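Local coordinates for uncharacterized protein (Bacteroides caccae, PDB 3NO2) that is of unknown function but folds as a six-bladed beta-propeller, at residues A[168-173]-A[214-220]; A[226-232]-A[244-249]. All blocks are in the same frame, centred on the assembly; numbering follows the deposited sequence.

Interaction 1 (168-173 with 214-220) joins two blades of the propeller through their first strands, close to the centre of the molecule; interaction 2 (226-232 with 244-249) pairs the second and third strands inside the later of these blades. Their centres lie 10 Å apart, at about 6 Å and 12 Å from the centre of the chain. Strand 214-220 connects them, since it is the neighbour of 226-231 in the same sheet: Phe214 N lies 2.9 Å from Trp231 O and Phe219 N 2.9 Å from Tyr227 O, probable hydrogen bonds. A bound citric acid molecule, probably from the crystallisation liquor, comes within about 3 Å of the Phe168 side chain of interaction 1.

Interaction 1 of 2, residues A[168-173]-A[214-220]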
loop_
_atom_site.group_PDB
_atom_site.type_symbol
_atom_site.label_atom_id
_atom_site.label_comp_id
_atom_site.label_asym_id
_atom_site.label_seq_id
_atom_site.Cartn_x
_atom_site.Cartn_y
_atom_site.Cartn_z
ATOM N N PHE A 168 5.123 -5.735 2.516
ATOM C CA PHE A 168 4.364 -5.030 1.488
ATOM C C PHE A 168 4.278 -3.516 1.667
ATOM O O PHE A 168 4.221 -2.785 0.665
ATOM C CB PHE A 168 2.956 -5.660 1.422
ATOM C CG PHE A 168 2.025 -4.989 0.443
ATOM C CD1 PHE A 168 1.974 -5.394 -0.880
ATOM C CD2 PHE A 168 1.210 -3.944 0.818
ATOM C CE1 PHE A 168 1.142 -4.770 -1.811
ATOM C CE2 PHE A 168 0.403 -3.324 -0.110
ATOM C CZ PHE A 168 0.394 -3.720 -1.416
ATOM N N SER A 169 4.237 -3.025 2.906
ATOM C CA SER A 169 3.977 -1.630 3.173
ATOM C C SER A 169 4.293 -1.321 4.616
ATOM O O SER A 169 4.485 -2.278 5.429
ATOM C CB SER A 169 2.517 -1.320 2.868
ATOM O OG SER A 169 2.236 0.068 3.072
ATOM N N SER A 170 4.334 -0.047 4.961
ATOM C CA SER A 170 4.405 0.392 6.351
ATOM C C SER A 170 3.406 1.532 6.537
ATOM O O SER A 170 3.087 2.247 5.594
ATOM C CB SER A 170 5.820 0.848 6.698
ATOM O OG SER A 170 6.222 1.995 6.022
ATOM N N ALA A 171 2.978 1.708 7.767
ATOM C CA ALA A 171 2.092 2.827 8.117
ATOM C C ALA A 171 2.387 3.247 9.553
ATOM O O ALA A 171 2.730 2.438 10.401
ATOM C CB ALA A 171 0.598 2.444 8.013
ATOM N N PHE A 172 2.291 4.538 9.818
ATOM C CA PHE A 172 2.664 5.073 11.118
ATOM C C PHE A 172 1.485 5.149 12.078
ATOM O O PHE A 172 0.333 5.391 11.694
ATOM C CB PHE A 172 3.260 6.456 10.906
ATOM C CG PHE A 172 4.498 6.415 10.095
ATOM C CD1 PHE A 172 5.664 5.841 10.596
ATOM C CD2 PHE A 172 4.499 6.905 8.785
ATOM C CE1 PHE A 172 6.809 5.783 9.805
ATOM C CE2 PHE A 172 5.639 6.827 8.011
ATOM C CZ PHE A 172 6.774 6.272 8.505
ATOM N N LEU A 173 1.800 4.928 13.345
ATOM C CA LEU A 173 0.868 5.088 14.450
ATOM C C LEU A 173 1.101 6.445 15.115
ATOM O O LEU A 173 2.171 7.053 14.958
ATOM C CB LEU A 173 1.049 3.977 15.470
ATOM C CG LEU A 173 0.888 2.542 14.959
ATOM C CD1 LEU A 173 1.154 1.552 16.097
ATOM C CD2 LEU A 173 -0.541 2.444 14.385
ATOM N N PHE A 214 -2.830 -12.740 2.206
ATOM C CA PHE A 214 -1.657 -11.876 2.023
ATOM C C PHE A 214 -2.010 -10.560 2.674
ATOM O O PHE A 214 -2.936 -9.866 2.235
ATOM C CB PHE A 214 -1.393 -11.709 0.518
ATOM C CG PHE A 214 -0.231 -10.820 0.164
ATOM C CD1 PHE A 214 -0.353 -9.450 0.248
ATOM C CD2 PHE A 214 0.969 -11.373 -0.253
ATOM C CE1 PHE A 214 0.718 -8.639 -0.066
ATOM C CE2 PHE A 214 2.026 -10.568 -0.593
ATOM C CZ PHE A 214 1.936 -9.217 -0.494
ATOM N N VAL A 215 -1.284 -10.195 3.708
ATOM C CA VAL A 215 -1.540 -8.955 4.461
ATOM C C VAL A 215 -0.896 -7.825 3.653
ATOM O O VAL A 215 0.338 -7.685 3.609
ATOM C CB VAL A 215 -1.079 -8.995 5.901
ATOM C CG1 VAL A 215 -1.302 -7.638 6.588
ATOM C CG2 VAL A 215 -1.784 -10.122 6.640
ATOM N N ALA A 216 -1.747 -7.079 2.945
ATOM C CA ALA A 216 -1.371 -5.972 2.039
ATOM C C ALA A 216 -1.510 -4.656 2.840
ATOM O O ALA A 216 -1.171 -4.589 4.030
ATOM C CB ALA A 216 -2.129 -6.041 0.723
ATOM N N GLN A 217 -2.020 -3.583 2.256
ATOM C CA GLN A 217 -1.930 -2.306 2.942
ATOM C C GLN A 217 -2.711 -2.306 4.251
ATOM O O GLN A 217 -3.861 -2.800 4.333
ATOM C CB GLN A 217 -2.423 -1.160 2.054
ATOM C CG GLN A 217 -2.070 0.225 2.589
ATOM C CD GLN A 217 -2.382 1.340 1.618
ATOM O OE1 GLN A 217 -2.720 1.078 0.454
ATOM N NE2 GLN A 217 -2.202 2.592 2.054
ATOM N N LEU A 218 -2.103 -1.656 5.235
ATOM C CA LEU A 218 -2.687 -1.355 6.540
ATOM C C LEU A 218 -2.925 0.140 6.615
ATOM O O LEU A 218 -2.014 0.920 6.274
ATOM C CB LEU A 218 -1.699 -1.778 7.626
ATOM C CG LEU A 218 -1.204 -3.236 7.575
ATOM C CD1 LEU A 218 -0.097 -3.415 8.655
ATOM C CD2 LEU A 218 -2.337 -4.213 7.782
ATOM N N PHE A 219 -4.108 0.565 7.072
ATOM C CA PHE A 219 -4.444 1.955 7.134
ATOM C C PHE A 219 -4.969 2.274 8.527
ATOM O O PHE A 219 -6.131 2.036 8.848
ATOM C CB PHE A 219 -5.453 2.372 6.046
ATOM C CG PHE A 219 -5.430 3.842 5.767
ATOM C CD1 PHE A 219 -6.051 4.718 6.609
ATOM C CD2 PHE A 219 -4.766 4.302 4.666
ATOM C CE1 PHE A 219 -5.983 6.110 6.326
ATOM C CE2 PHE A 219 -4.689 5.679 4.409
ATOM C CZ PHE A 219 -5.272 6.530 5.259
ATOM N N PRO A 220 -4.089 2.828 9.366
ATOM C CA PRO A 220 -4.527 3.213 10.743
ATOM C C PRO A 220 -5.569 4.317 10.751
ATOM O O PRO A 220 -5.509 5.216 9.922
ATOM C CB PRO A 220 -3.221 3.720 11.383
ATOM C CG PRO A 220 -2.129 2.987 10.648
ATOM C CD PRO A 220 -2.609 2.883 9.221
HETATM O O HOH W 1 0.486 -0.243 5.244
#
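Phe168 lays its ring over Ala216, whose CB stands 3.9 Å from the ring centroid and 15° off the normal, a CH-pi contact over the face. With CG anti to the backbone N (chi1 177°), the ring reaches across to strand 214-220, where CE2 of Phe168 also comes within 3.4 Å of Gln217 N. Phe214 meets the same ring obliquely: the two planes are perpendicular, and Phe168 CD1 lies at the edge of the Phe214 ring, 3.6 Å from CE1. This buried aromatic end is one close-packed part of the contact.

The strands run nearly parallel, 11° apart, yet their axes approach only to 6.5 Å and no direct hydrogen bond joins them. Water 1 bridges instead, donating to Ser169 OG and accepting from Leu218 N at 2.9 Å. Ser169 OG is also hydrogen-bonded to Gln129, and Gln217 OE1 is gripped by Gln129, Thr270 and Ile271, so Ser169 OG and Gln217 OE1 both have partners.

At the partly exposed end lies a second, tight part, where Ala171 CB presses on Pro220 CD at 3.5 Å, closer than usual van der Waals contact. Leu173 is the loose side: it reaches the Pro220 ring with CD2 4.1 Å from Pro220 CG, the two side chains crossing at about a right angle.

Each strand is the first of a four-stranded antiparallel blade, and the contact is a junction of side chains and one water between consecutive blades. Strand 169-172 hydrogen-bonds to 178-181 in its own blade, while 214-220 pairs with 226-231. Leu218 packs on Leu179 and Ala181 of the first blade and on Ile228 of the second, and Phe219 turns to Ile271 and Pro273 of strand 270-274 in the next blade.

Interaction 2 of 2, residues A[226-232]-A[244-249]; sequences LYICNWQ and PQLVEI
Asn230 ND2 is held by two backbone carbonyls, Pro244 O across the contact and Gln211 O beyond it, while Asn230 OD1 accepts from Phe213 N, fixing which way round the amide lies. The bond from Asn230 ND2 to Pro244 O is 3.0 Å long and enters nearly along the C=O axis, although the acceptor is tilted from the amide plane. CG of Asn230 is anti to its own backbone N (chi1 -168°), which directs the amide toward Pro244, just before strand 246-249. The backbone N of Asn230 donates to Gln245 O at 2.9 Å from above that carbonyl's plane.

From here 226-231 and 246-249 run antiparallel as the second and third strands of a four-stranded propeller blade. Leu226-Ile249 and Ile228-Val247 are hydrogen-bonded pairs, alternating with the non-hydrogen-bonded pairs Tyr227-Glu248 and Cys229-Leu246. Gln245 and Leu246 together face Leu259 of the outermost strand, a classic beta bulge, where the register with that strand shifts.

One face of the sheet is aliphatic. Ile228 CB rests on Val247 CG2 at 3.8 Å, and Ile228 CD1 meets Ile249 CD1 at 4.0 Å as the two isoleucines cross at a slant. Ile249 CG1 stands between its backbone N and carbonyl carbon (chi1 60°), bringing it 3.8 Å from Leu226 CB.

The other face carries Tyr227, Cys229, Leu246 and Glu248. Leu246 CD1 touches Cys229 SG at 4.1 Å. Tyr227 CD1 lies 3.9 Å from Glu248 CB, ring and carboxylate planes being 63° apart. Both polar ends converge on Lys22: Glu248 OE1 by a salt bridge, Tyr227 OH by a hydrogen bond.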
loop_
_atom_site.group_PDB
_atom_site.type_symbol
_atom_site.label_atom_id
_atom_site.label_comp_id
_atom_site.label_asym_id
_atom_site.label_seq_id
_atom_site.Cartn_x
_atom_site.Cartn_y
_atom_site.Cartn_z
ATOM N N LEU A 226 -8.102 -0.019 12.419
ATOM C CA LEU A 226 -7.199 -0.293 11.303
ATOM C C LEU A 226 -7.961 -0.953 10.147
ATOM O O LEU A 226 -8.679 -1.926 10.377
ATOM C CB LEU A 226 -6.116 -1.288 11.807
ATOM C CG LEU A 226 -4.960 -1.641 10.896
ATOM C CD1 LEU A 226 -4.080 -0.392 10.674
ATOM C CD2 LEU A 226 -4.100 -2.770 11.465
ATOM N N TYR A 227 -7.774 -0.462 8.925
ATOM C CA TYR A 227 -8.134 -1.232 7.735
ATOM C C TYR A 227 -7.019 -2.172 7.376
ATOM O O TYR A 227 -5.836 -1.779 7.395
ATOM C CB TYR A 227 -8.425 -0.336 6.522
ATOM C CG TYR A 227 -9.644 0.553 6.617
ATOM C CD1 TYR A 227 -10.904 0.060 6.867
ATOM C CD2 TYR A 227 -9.533 1.901 6.375
ATOM C CE1 TYR A 227 -12.002 0.910 6.950
ATOM C CE2 TYR A 227 -10.622 2.744 6.463
ATOM C CZ TYR A 227 -11.848 2.246 6.737
ATOM O OH TYR A 227 -12.967 3.093 6.802
ATOM N N ILE A 228 -7.389 -3.394 7.006
ATOM C CA ILE A 228 -6.452 -4.410 6.520
ATOM C C ILE A 228 -6.966 -4.892 5.180
ATOM O O ILE A 228 -8.073 -5.427 5.069
ATOM C CB ILE A 228 -6.328 -5.587 7.495
ATOM C CG1 ILE A 228 -5.953 -5.117 8.890
ATOM C CG2 ILE A 228 -5.350 -6.628 6.925
ATOM C CD1 ILE A 228 -6.057 -6.229 9.960
ATOM N N CYS A 229 -6.144 -4.753 4.145
ATOM C CA CYS A 229 -6.394 -5.283 2.821
ATOM C C CYS A 229 -5.939 -6.761 2.809
ATOM O O CYS A 229 -4.765 -7.055 2.989
ATOM C CB CYS A 229 -5.682 -4.501 1.740
ATOM S SG CYS A 229 -6.174 -2.762 1.645
ATOM N N ASN A 230 -6.920 -7.652 2.681
ATOM C CA ASN A 230 -6.724 -9.087 2.864
ATOM C C ASN A 230 -6.707 -9.801 1.527
ATOM O O ASN A 230 -7.695 -10.378 1.090
ATOM C CB ASN A 230 -7.877 -9.617 3.734
ATOM C CG ASN A 230 -7.656 -11.021 4.228
ATOM O OD1 ASN A 230 -6.510 -11.450 4.369
ATOM N ND2 ASN A 230 -8.738 -11.783 4.464
ATOM N N TRP A 231 -5.570 -9.701 0.831
ATOM C CA TRP A 231 -5.485 -10.036 -0.584
ATOM C C TRP A 231 -5.345 -11.552 -0.749
ATOM O O TRP A 231 -4.475 -12.191 -0.123
ATOM C CB TRP A 231 -4.291 -9.271 -1.181
ATOM C CG TRP A 231 -4.144 -9.382 -2.681
ATOM C CD1 TRP A 231 -4.788 -8.642 -3.634
ATOM C CD2 TRP A 231 -3.289 -10.270 -3.405
ATOM N NE1 TRP A 231 -4.394 -9.011 -4.878
ATOM C CE2 TRP A 231 -3.466 -9.998 -4.774
ATOM C CE3 TRP A 231 -2.363 -11.223 -3.026
ATOM C CZ2 TRP A 231 -2.760 -10.664 -5.753
ATOM C CZ3 TRP A 231 -1.648 -11.911 -4.034
ATOM C CH2 TRP A 231 -1.864 -11.633 -5.346
ATOM N N GLN A 232 -6.170 -12.104 -1.609
ATOM C CA GLN A 232 -6.374 -13.541 -1.703
ATOM C C GLN A 232 -5.753 -14.201 -2.937
ATOM O O GLN A 232 -6.018 -15.381 -3.208
ATOM C CB GLN A 232 -7.864 -13.874 -1.595
ATOM C CG GLN A 232 -8.391 -13.470 -0.186
ATOM C CD GLN A 232 -9.884 -13.439 -0.066
ATOM O OE1 GLN A 232 -10.582 -14.308 -0.571
ATOM N NE2 GLN A 232 -10.389 -12.439 0.683
ATOM N N PRO A 244 -13.282 -12.080 3.725
ATOM C CA PRO A 244 -13.391 -10.689 3.300
ATOM C C PRO A 244 -12.162 -10.163 2.570
ATOM O O PRO A 244 -11.012 -10.463 2.923
ATOM C CB PRO A 244 -13.582 -9.925 4.608
ATOM C CG PRO A 244 -12.992 -10.818 5.669
ATOM C CD PRO A 244 -13.304 -12.217 5.199
ATOM N N GLN A 245 -12.429 -9.373 1.538
ATOM C CA GLN A 245 -11.391 -8.669 0.835
ATOM C C GLN A 245 -10.753 -7.570 1.662
ATOM O O GLN A 245 -9.560 -7.230 1.488
ATOM C CB GLN A 245 -11.899 -8.063 -0.462
ATOM C CG GLN A 245 -12.312 -9.019 -1.563
ATOM C CD GLN A 245 -13.530 -9.852 -1.245
ATOM O OE1 GLN A 245 -14.513 -9.308 -0.718
ATOM N NE2 GLN A 245 -13.487 -11.162 -1.531
ATOM N N LEU A 246 -11.509 -6.987 2.564
ATOM C CA LEU A 246 -11.132 -5.800 3.296
ATOM C C LEU A 246 -11.859 -5.871 4.641
ATOM O O LEU A 246 -13.044 -6.170 4.688
ATOM C CB LEU A 246 -11.533 -4.541 2.520
ATOM C CG LEU A 246 -11.346 -3.234 3.243
ATOM C CD1 LEU A 246 -9.856 -2.961 3.472
ATOM C CD2 LEU A 246 -12.015 -2.051 2.475
ATOM N N VAL A 247 -11.123 -5.656 5.742
ATOM C CA VAL A 247 -11.723 -5.544 7.070
ATOM C C VAL A 247 -11.307 -4.265 7.733
ATOM O O VAL A 247 -10.215 -3.720 7.480
ATOM C CB VAL A 247 -11.375 -6.746 7.993
ATOM C CG1 VAL A 247 -11.903 -8.061 7.407
ATOM C CG2 VAL A 247 -9.880 -6.842 8.288
ATOM N N GLU A 248 -12.167 -3.807 8.639
ATOM C CA GLU A 248 -11.840 -2.813 9.646
ATOM C C GLU A 248 -11.829 -3.551 10.971
ATOM O O GLU A 248 -12.825 -4.196 11.337
ATOM C CB GLU A 248 -12.861 -1.688 9.717
ATOM C CG GLU A 248 -12.530 -0.624 10.741
ATOM C CD GLU A 248 -13.597 0.444 10.862
ATOM O OE1 GLU A 248 -14.581 0.436 10.081
ATOM O OE2 GLU A 248 -13.441 1.270 11.777
ATOM N N ILE A 249 -10.713 -3.458 11.701
ATOM C CA ILE A 249 -10.633 -3.972 13.054
ATOM C C ILE A 249 -10.617 -2.772 13.989
ATOM O O ILE A 249 -10.087 -1.698 13.683
ATOM C CB ILE A 249 -9.465 -4.952 13.317
ATOM C CG1 ILE A 249 -8.114 -4.312 13.050
ATOM C CG2 ILE A 249 -9.664 -6.281 12.501
ATOM C CD1 ILE A 249 -6.945 -5.097 13.667
#